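Local coordinates for ribonucleoside-diphosphate reductase subunit beta (Clostridium botulinum, PDB 6ZJK), which probably forms the radical-generating R2 subunit of a class I ribonucleotide reductase, carrying two iron ions and supporting reduction of ribonucleoside diphosphates to deoxyribonucleotides, at residues I54-A59 / I121-V126; N47-N52 / V126-N131. All coordinates share one frame; numbering follows the deposited sequence.

Contact 1: residues I54-A59 / I121-V126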
ATOM      1  N   ILE A  54       4.653 -15.583  13.333  1.00 42.65           N
ATOM      2  CA  ILE A  54       3.591 -15.744  12.350  1.00 45.37           C
ATOM      3  C   ILE A  54       3.118 -17.185  12.180  1.00 45.82           C
ATOM      4  O   ILE A  54       3.816 -18.058  12.476  1.00 43.81           O
ATOM      5  CB  ILE A  54       4.042 -15.227  10.966  1.00 46.60           C
ATOM      6  CG1 ILE A  54       5.325 -15.881  10.552  1.00 45.68           C
ATOM      7  CG2 ILE A  54       4.321 -13.765  11.019  1.00 40.42           C
ATOM      8  CD1 ILE A  54       5.758 -15.535   9.179  1.00 45.13           C
ATOM      9  N   LYS A  55       1.929 -17.396  11.672  1.00 45.58           N
ATOM     10  CA  LYS A  55       1.405 -18.733  11.433  1.00 43.17           C
ATOM     11  C   LYS A  55       1.714 -19.226  10.017  1.00 44.16           C
ATOM     12  O   LYS A  55       2.048 -20.401   9.835  1.00 38.97           O
ATOM     13  CB  LYS A  55      -0.105 -18.754  11.687  1.00 48.80           C
ATOM     14  CG  LYS A  55      -0.817 -20.033  11.238  1.00 45.17           C
ATOM     15  CD  LYS A  55      -2.316 -19.947  11.534  1.00 44.51           C
ATOM     16  CE  LYS A  55      -3.057 -21.250  11.265  1.00 49.45           C
ATOM     17  NZ  LYS A  55      -2.830 -22.325  12.298  1.00 62.46           N
ATOM     18  N   TYR A  56       1.617 -18.357   9.003  1.00 41.26           N
ATOM     19  CA  TYR A  56       1.788 -18.787   7.608  1.00 44.26           C
ATOM     20  C   TYR A  56       3.242 -18.570   7.211  1.00 42.68           C
ATOM     21  O   TYR A  56       3.640 -17.485   6.770  1.00 40.11           O
ATOM     22  CB  TYR A  56       0.810 -18.055   6.688  1.00 41.71           C
ATOM     23  CG  TYR A  56      -0.615 -18.260   7.144  1.00 43.19           C
ATOM     24  CD1 TYR A  56      -1.189 -19.518   7.101  1.00 38.53           C
ATOM     25  CD2 TYR A  56      -1.352 -17.216   7.691  1.00 40.75           C
ATOM     26  CE1 TYR A  56      -2.465 -19.735   7.547  1.00 38.13           C
ATOM     27  CE2 TYR A  56      -2.634 -17.423   8.154  1.00 42.66           C
ATOM     28  CZ  TYR A  56      -3.183 -18.689   8.083  1.00 44.16           C
ATOM     29  OH  TYR A  56      -4.466 -18.918   8.537  1.00 47.71           O
ATOM     30  N   SER A  57       4.010 -19.648   7.308  1.00 39.26           N
ATOM     31  CA  SER A  57       5.448 -19.529   7.091  1.00 48.14           C
ATOM     32  C   SER A  57       5.771 -19.105   5.656  1.00 43.07           C
ATOM     33  O   SER A  57       6.721 -18.344   5.422  1.00 45.38           O
ATOM     34  CB  SER A  57       6.102 -20.872   7.446  1.00 53.14           C
ATOM     35  OG  SER A  57       7.425 -20.724   7.923  1.00 63.30           O
ATOM     36  N   TRP A  58       4.925 -19.431   4.672  1.00 39.57           N
ATOM     37  CA  TRP A  58       5.194 -19.011   3.303  1.00 39.86           C
ATOM     38  C   TRP A  58       5.187 -17.495   3.140  1.00 43.47           C
ATOM     39  O   TRP A  58       5.749 -16.995   2.162  1.00 40.09           O
ATOM     40  CB  TRP A  58       4.193 -19.664   2.341  1.00 43.17           C
ATOM     41  CG  TRP A  58       2.756 -19.573   2.756  1.00 40.26           C
ATOM     42  CD1 TRP A  58       2.002 -20.555   3.387  1.00 38.07           C
ATOM     43  CD2 TRP A  58       1.880 -18.465   2.549  1.00 39.65           C
ATOM     44  NE1 TRP A  58       0.718 -20.093   3.590  1.00 39.61           N
ATOM     45  CE2 TRP A  58       0.620 -18.816   3.086  1.00 39.01           C
ATOM     46  CE3 TRP A  58       2.034 -17.203   1.955  1.00 38.46           C
ATOM     47  CZ2 TRP A  58      -0.471 -17.946   3.040  1.00 41.59           C
ATOM     48  CZ3 TRP A  58       0.952 -16.343   1.923  1.00 37.95           C
ATOM     49  CH2 TRP A  58      -0.278 -16.710   2.448  1.00 41.42           C
ATOM     50  N   ALA A  59       4.569 -16.771   4.046  1.00 41.52           N
ATOM     51  CA  ALA A  59       4.541 -15.324   4.004  1.00 40.28           C
ATOM     52  C   ALA A  59       5.917 -14.690   4.001  1.00 45.42           C
ATOM     53  O   ALA A  59       6.155 -13.757   3.319  1.00 42.49           O
ATOM     54  CB  ALA A  59       3.731 -14.795   5.127  1.00 40.07           C
ATOM     55  N   ILE A 121      -9.035  -9.379   6.767  1.00 46.57           N
ATOM     56  CA  ILE A 121      -8.060 -10.393   6.992  1.00 49.49           C
ATOM     57  C   ILE A 121      -7.414 -10.284   8.395  1.00 46.70           C
ATOM     58  O   ILE A 121      -6.835  -9.308   8.710  1.00 42.89           O
ATOM     59  CB  ILE A 121      -6.969 -10.303   5.947  1.00 46.67           C
ATOM     60  CG1 ILE A 121      -7.527 -10.643   4.574  1.00 47.35           C
ATOM     61  CG2 ILE A 121      -5.843 -11.211   6.298  1.00 40.15           C
ATOM     62  CD1 ILE A 121      -7.848 -12.081   4.325  1.00 39.88           C
ATOM     63  N   THR A 122      -7.503 -11.334   9.197  1.00 39.37           N
ATOM     64  CA  THR A 122      -6.971 -11.315  10.548  1.00 45.39           C
ATOM     65  C   THR A 122      -5.605 -11.858  10.800  1.00 45.04           C
ATOM     66  O   THR A 122      -5.261 -12.071  11.882  1.00 46.85           O
ATOM     67  CB  THR A 122      -7.922 -11.917  11.564  1.00 47.94           C
ATOM     68  OG1 THR A 122      -8.266 -13.223  11.176  1.00 43.39           O
ATOM     69  CG2 THR A 122      -9.136 -11.149  11.624  1.00 44.25           C
ATOM     70  N   ALA A 123      -4.844 -12.082   9.766  1.00 45.75           N
ATOM     71  CA  ALA A 123      -3.440 -12.481   9.838  1.00 37.18           C
ATOM     72  C   ALA A 123      -2.589 -11.316   9.347  1.00 42.82           C
ATOM     73  O   ALA A 123      -2.546 -11.056   8.140  1.00 40.32           O
ATOM     74  CB  ALA A 123      -3.182 -13.713   8.977  1.00 39.01           C
ATOM     75  N   ALA A 124      -1.885 -10.643  10.266  1.00 38.54           N
ATOM     76  CA  ALA A 124      -1.145  -9.437   9.899  1.00 42.04           C
ATOM     77  C   ALA A 124      -0.086  -9.717   8.842  1.00 38.62           C
ATOM     78  O   ALA A 124       0.192  -8.856   8.001  1.00 37.01           O
ATOM     79  CB  ALA A 124      -0.484  -8.816  11.132  1.00 38.10           C
ATOM     80  N   GLU A 125       0.511 -10.904   8.858  1.00 38.10           N
ATOM     81  CA  GLU A 125       1.547 -11.183   7.873  1.00 43.11           C
ATOM     82  C   GLU A 125       0.959 -11.285   6.465  1.00 44.44           C
ATOM     83  O   GLU A 125       1.652 -10.973   5.489  1.00 40.57           O
ATOM     84  CB  GLU A 125       2.314 -12.466   8.235  1.00 39.44           C
ATOM     85  CG  GLU A 125       1.490 -13.774   8.172  1.00 36.94           C
ATOM     86  CD  GLU A 125       0.866 -14.167   9.509  1.00 47.22           C
ATOM     87  OE1 GLU A 125       0.441 -13.268  10.268  1.00 42.88           O
ATOM     88  OE2 GLU A 125       0.790 -15.387   9.803  1.00 44.29           O
ATOM     89  N   VAL A 126      -0.322 -11.659   6.337  1.00 36.88           N
ATOM     90  CA  VAL A 126      -0.998 -11.648   5.042  1.00 39.00           C
ATOM     91  C   VAL A 126      -1.413 -10.228   4.645  1.00 37.02           C
ATOM     92  O   VAL A 126      -1.379  -9.873   3.461  1.00 41.16           O
ATOM     93  CB  VAL A 126      -2.203 -12.613   5.043  1.00 39.28           C
ATOM     94  CG1 VAL A 126      -2.981 -12.548   3.667  1.00 35.36           C
ATOM     95  CG2 VAL A 126      -1.743 -14.044   5.324  1.00 36.04           C
TER

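Contact 2: residues N47-N52 / V126-N131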
ATOM      1  N   ASN A  47      -3.414  -6.901  15.439  1.00 47.50           N
ATOM      2  CA  ASN A  47      -2.966  -6.187  14.226  1.00 43.95           C
ATOM      3  C   ASN A  47      -1.530  -5.693  14.324  1.00 47.46           C
ATOM      4  O   ASN A  47      -1.103  -4.947  13.443  1.00 44.37           O
ATOM      5  CB  ASN A  47      -3.835  -4.989  13.831  1.00 48.26           C
ATOM      6  CG  ASN A  47      -5.263  -5.365  13.564  1.00 48.13           C
ATOM      7  OD1 ASN A  47      -5.547  -6.468  13.113  1.00 57.77           O
ATOM      8  ND2 ASN A  47      -6.183  -4.452  13.859  1.00 54.59           N
ATOM      9  N   LEU A  48      -0.777  -6.101  15.319  1.00 44.52           N
ATOM     10  CA  LEU A  48       0.589  -5.685  15.382  1.00 43.35           C
ATOM     11  C   LEU A  48       1.447  -6.487  14.440  1.00 47.69           C
ATOM     12  O   LEU A  48       1.244  -7.632  14.270  1.00 46.07           O
ATOM     13  CB  LEU A  48       1.128  -5.789  16.794  1.00 45.67           C
ATOM     14  CG  LEU A  48       0.535  -4.884  17.866  1.00 47.45           C
ATOM     15  CD1 LEU A  48       0.878  -5.440  19.219  1.00 49.91           C
ATOM     16  CD2 LEU A  48       1.090  -3.478  17.769  1.00 44.95           C
ATOM     17  N   ARG A  49       2.448  -5.871  13.878  1.00 44.22           N
ATOM     18  CA  ARG A  49       3.312  -6.521  12.958  1.00 47.78           C
ATOM     19  C   ARG A  49       4.494  -7.108  13.692  1.00 46.06           C
ATOM     20  O   ARG A  49       5.389  -6.427  14.099  1.00 41.59           O
ATOM     21  CB  ARG A  49       3.790  -5.538  11.899  1.00 44.68           C
ATOM     22  CG  ARG A  49       2.957  -5.383  10.645  1.00 46.44           C
ATOM     23  CD  ARG A  49       1.536  -4.993  10.883  1.00 45.37           C
ATOM     24  NE  ARG A  49       0.807  -4.799   9.656  1.00 45.63           N
ATOM     25  CZ  ARG A  49      -0.495  -4.677   9.585  1.00 47.81           C
ATOM     26  NH1 ARG A  49      -1.206  -4.711  10.653  1.00 47.27           N
ATOM     27  NH2 ARG A  49      -1.096  -4.531   8.446  1.00 44.11           N
ATOM     28  N   GLU A  50       4.451  -8.404  13.870  1.00 45.36           N
ATOM     29  CA  GLU A  50       5.492  -9.131  14.544  1.00 43.43           C
ATOM     30  C   GLU A  50       5.913 -10.264  13.644  1.00 44.80           C
ATOM     31  O   GLU A  50       5.475 -11.347  13.751  1.00 43.84           O
ATOM     32  CB  GLU A  50       4.998  -9.606  15.905  1.00 44.22           C
ATOM     33  CG  GLU A  50       4.547  -8.476  16.781  1.00 44.38           C
ATOM     34  CD  GLU A  50       3.914  -8.832  18.088  1.00 56.20           C
ATOM     35  OE1 GLU A  50       3.452  -9.928  18.320  1.00 55.08           O
ATOM     36  OE2 GLU A  50       3.854  -7.938  18.875  1.00 53.66           O
ATOM     37  N   TRP A  51       6.878 -10.033  12.803  1.00 43.85           N
ATOM     38  CA  TRP A  51       7.298 -11.021  11.851  1.00 42.74           C
ATOM     39  C   TRP A  51       7.907 -12.335  12.356  1.00 47.50           C
ATOM     40  O   TRP A  51       8.081 -13.236  11.594  1.00 38.56           O
ATOM     41  CB  TRP A  51       8.193 -10.403  10.791  1.00 45.40           C
ATOM     42  CG  TRP A  51       7.440  -9.623   9.790  1.00 42.19           C
ATOM     43  CD1 TRP A  51       7.168  -8.324   9.838  1.00 41.80           C
ATOM     44  CD2 TRP A  51       6.837 -10.110   8.606  1.00 37.88           C
ATOM     45  NE1 TRP A  51       6.446  -7.951   8.780  1.00 39.98           N
ATOM     46  CE2 TRP A  51       6.223  -9.032   7.993  1.00 38.84           C
ATOM     47  CE3 TRP A  51       6.754 -11.350   8.009  1.00 41.51           C
ATOM     48  CZ2 TRP A  51       5.521  -9.156   6.834  1.00 41.20           C
ATOM     49  CZ3 TRP A  51       6.072 -11.462   6.851  1.00 45.63           C
ATOM     50  CH2 TRP A  51       5.468 -10.370   6.268  1.00 37.52           C
ATOM     51  N   ASN A  52       8.268 -12.428  13.619  1.00 40.14           N
ATOM     52  CA  ASN A  52       8.839 -13.623  14.128  1.00 48.68           C
ATOM     53  C   ASN A  52       7.860 -14.424  14.909  1.00 46.44           C
ATOM     54  O   ASN A  52       8.229 -15.304  15.553  1.00 45.33           O
ATOM     55  CB  ASN A  52      10.083 -13.327  14.916  1.00 52.60           C
ATOM     56  CG  ASN A  52      11.208 -12.849  14.056  1.00 53.74           C
ATOM     57  OD1 ASN A  52      11.405 -11.684  13.891  1.00 51.35           O
ATOM     58  ND2 ASN A  52      11.974 -13.752  13.556  1.00 53.82           N
ATOM     59  N   VAL A 126      -0.322 -11.659   6.337  1.00 36.88           N
ATOM     60  CA  VAL A 126      -0.998 -11.648   5.042  1.00 39.00           C
ATOM     61  C   VAL A 126      -1.413 -10.228   4.645  1.00 37.02           C
ATOM     62  O   VAL A 126      -1.379  -9.873   3.461  1.00 41.16           O
ATOM     63  CB  VAL A 126      -2.203 -12.613   5.043  1.00 39.28           C
ATOM     64  CG1 VAL A 126      -2.981 -12.548   3.667  1.00 35.36           C
ATOM     65  CG2 VAL A 126      -1.743 -14.044   5.324  1.00 36.04           C
ATOM     66  N   SER A 127      -1.905  -9.445   5.613  1.00 41.26           N
ATOM     67  CA  SER A 127      -2.235  -8.040   5.341  1.00 40.49           C
ATOM     68  C   SER A 127      -1.020  -7.234   4.886  1.00 41.55           C
ATOM     69  O   SER A 127      -1.144  -6.338   4.041  1.00 41.12           O
ATOM     70  CB  SER A 127      -2.877  -7.400   6.563  1.00 44.36           C
ATOM     71  OG  SER A 127      -4.233  -7.809   6.636  1.00 47.98           O
ATOM     72  N   SER A 128       0.146  -7.489   5.473  1.00 35.88           N
ATOM     73  CA  SER A 128       1.353  -6.854   4.960  1.00 39.51           C
ATOM     74  C   SER A 128       1.538  -7.146   3.480  1.00 36.97           C
ATOM     75  O   SER A 128       1.850  -6.249   2.695  1.00 36.49           O
ATOM     76  CB  SER A 128       2.572  -7.315   5.737  1.00 39.25           C
ATOM     77  OG  SER A 128       2.481  -6.848   7.063  1.00 45.87           O
ATOM     78  N   LEU A 129       1.358  -8.375   3.059  1.00 39.91           N
ATOM     79  CA  LEU A 129       1.574  -8.712   1.667  1.00 36.48           C
ATOM     80  C   LEU A 129       0.560  -8.074   0.752  1.00 36.96           C
ATOM     81  O   LEU A 129       0.874  -7.676  -0.288  1.00 36.25           O
ATOM     82  CB  LEU A 129       1.672 -10.211   1.449  1.00 37.49           C
ATOM     83  CG  LEU A 129       2.709 -11.082   2.150  1.00 38.99           C
ATOM     84  CD1 LEU A 129       2.424 -12.550   2.045  1.00 35.05           C
ATOM     85  CD2 LEU A 129       4.113 -10.813   1.772  1.00 37.14           C
ATOM     86  N   LEU A 130      -0.672  -8.004   1.170  1.00 38.27           N
ATOM     87  CA  LEU A 130      -1.668  -7.346   0.328  1.00 35.68           C
ATOM     88  C   LEU A 130      -1.395  -5.852   0.194  1.00 40.90           C
ATOM     89  O   LEU A 130      -1.696  -5.264  -0.859  1.00 40.24           O
ATOM     90  CB  LEU A 130      -3.080  -7.579   0.877  1.00 39.10           C
ATOM     91  CG  LEU A 130      -3.635  -9.011   0.819  1.00 38.52           C
ATOM     92  CD1 LEU A 130      -4.859  -9.113   1.704  1.00 36.33           C
ATOM     93  CD2 LEU A 130      -4.004  -9.400  -0.605  1.00 35.23           C
ATOM     94  N   ASN A 131      -0.850  -5.219   1.243  1.00 35.23           N
ATOM     95  CA  ASN A 131      -0.470  -3.807   1.158  1.00 37.83           C
ATOM     96  C   ASN A 131       0.687  -3.612   0.183  1.00 37.09           C
ATOM     97  O   ASN A 131       0.725  -2.624  -0.555  1.00 36.40           O
ATOM     98  CB  ASN A 131      -0.053  -3.273   2.536  1.00 41.55           C
ATOM     99  CG  ASN A 131      -1.218  -3.049   3.473  1.00 43.21           C
ATOM    100  OD1 ASN A 131      -2.358  -2.891   3.049  1.00 50.33           O
ATOM    101  ND2 ASN A 131      -0.924  -2.985   4.767  1.00 44.05           N
TER

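Contact 1: residues I54-A59 / I121-V126
Glu125 OE2 accepts two backbone N-H groups from the turn ahead of helix 58-68. Lys55 N lies 3.0 Å from Glu125 OE2 and approaches from above the carboxylate plane, in a distinctly bent bond. Tyr56 N is 3.2 Å from Glu125 OE2. Here Glu125 OE2 accepts with its anti lone pair, and the bond is nearly straight at 172°. Two successive amides thus share one buried oxygen. The other carboxylate oxygen, OE1, is hydrogen-bonded to Thr37 OG1 in the N-terminal loop. With both oxygens held, the carboxylate can hardly turn.

The Glu125 chain kinks at chi2 (-93°), which turns the carboxylate towards the two amides. Its aliphatic part is packed as well. Ile54 CG2 rests 3.7 Å from Glu125 CB, and Ala59 CB lies 3.9 Å from Glu125 CG. Carbon also closes in on the end of the acid beside the amides: Ile54 CB and Tyr56 CD2 each lie 3.5 Å from Glu125 OE2. The two amide bonds would probably favour the charged form.

The Tyr56 ring stands beside the carboxylate, its plane turned 45° from it. Ala123 CB meets the ring at its edge, close to its plane, 3.8 Å from Tyr56 CE2. Val126 CG2 touches both aromatic residues. It is 4.0 Å from Tyr56 CD2 and 4.2 Å from Trp58 CH2. Lys55 CG sits over one face of the tyrosine ring.

Ala123 is the N-cap of helix 124-151, so the contact joins the first turn of that helix to the lead-in and start of helix 58-68. Helix 225-255 closes the aromatic side: Trp58 NE1 is hydrogen-bonded to Glu251, and Val126 packs on Ile248.

Contact 2: residues N47-N52 / V126-N131
Arg49 bends at chi2 (57°) and then runs extended through chi3, carrying its guanidinium across to Ser127, Ser128 and Asn131. The CZ2 atom of the Trp51 ring reaches Ser128. Trp51 CZ2 lies 3.6 Å from Ser128 CB. This is the closest approach between the two segments.

The arginine touches the helix without bonding to it. Arg49 NE is 3.7 Å from Ser128 OG. Arg49 NH2 is 3.9 Å from Ser127 CB. Asn131 ND2 lies at the guanidinium edge, 4.0 Å from Arg49 NH2. The two side chains cross at about a right angle, yet the amide and guanidinium planes are only 10° apart. Two donors lie near each other, consistent with a shared acceptor: Glu138 OE2 of the second subunit forms a salt bridge with Arg49 NH2 and a hydrogen bond with Asn131 ND2. Its OE1 is hydrogen-bonded to Ser128 OG.

Arg49 NH1 reaches back to its own loop. It lies 2.8 Å from Asn47 O, which is in the guanidinium plane, while the donor is tilted 26° from the carbonyl plane. NH1 also forms a salt bridge with Glu112 of the second subunit. The guanidinium is thus fixed in its rotation by partners from both chains, and its charge is probably balanced by these two acids of the second subunit.

The arrangement belongs to the dimer interface of a helical R2 protein. A loop near the N terminus and helix 124-151, which carries iron ligands further along, together form a polar site for acids of the partner subunit.

In the fold
From the N terminus, the chain first passes through 47-52, which starts contact 2, and then through 54-59, which starts contact 1. Helices 58-68, 79-84 and 90-118 follow. The chain returns at 121-126, closing contact 1, and at 126-131, closing contact 2. Contact 1 is therefore nested inside the loop closed by contact 2. The centres lie about 6 Å apart, and Val126 is common to both. Helix 124-151 serves both contacts at its N-terminal end. Contact 1 ties it to the start of helix 58-68, beside helix 225-255. Contact 2 ties it to the loop before helix 58-68, facing the second subunit.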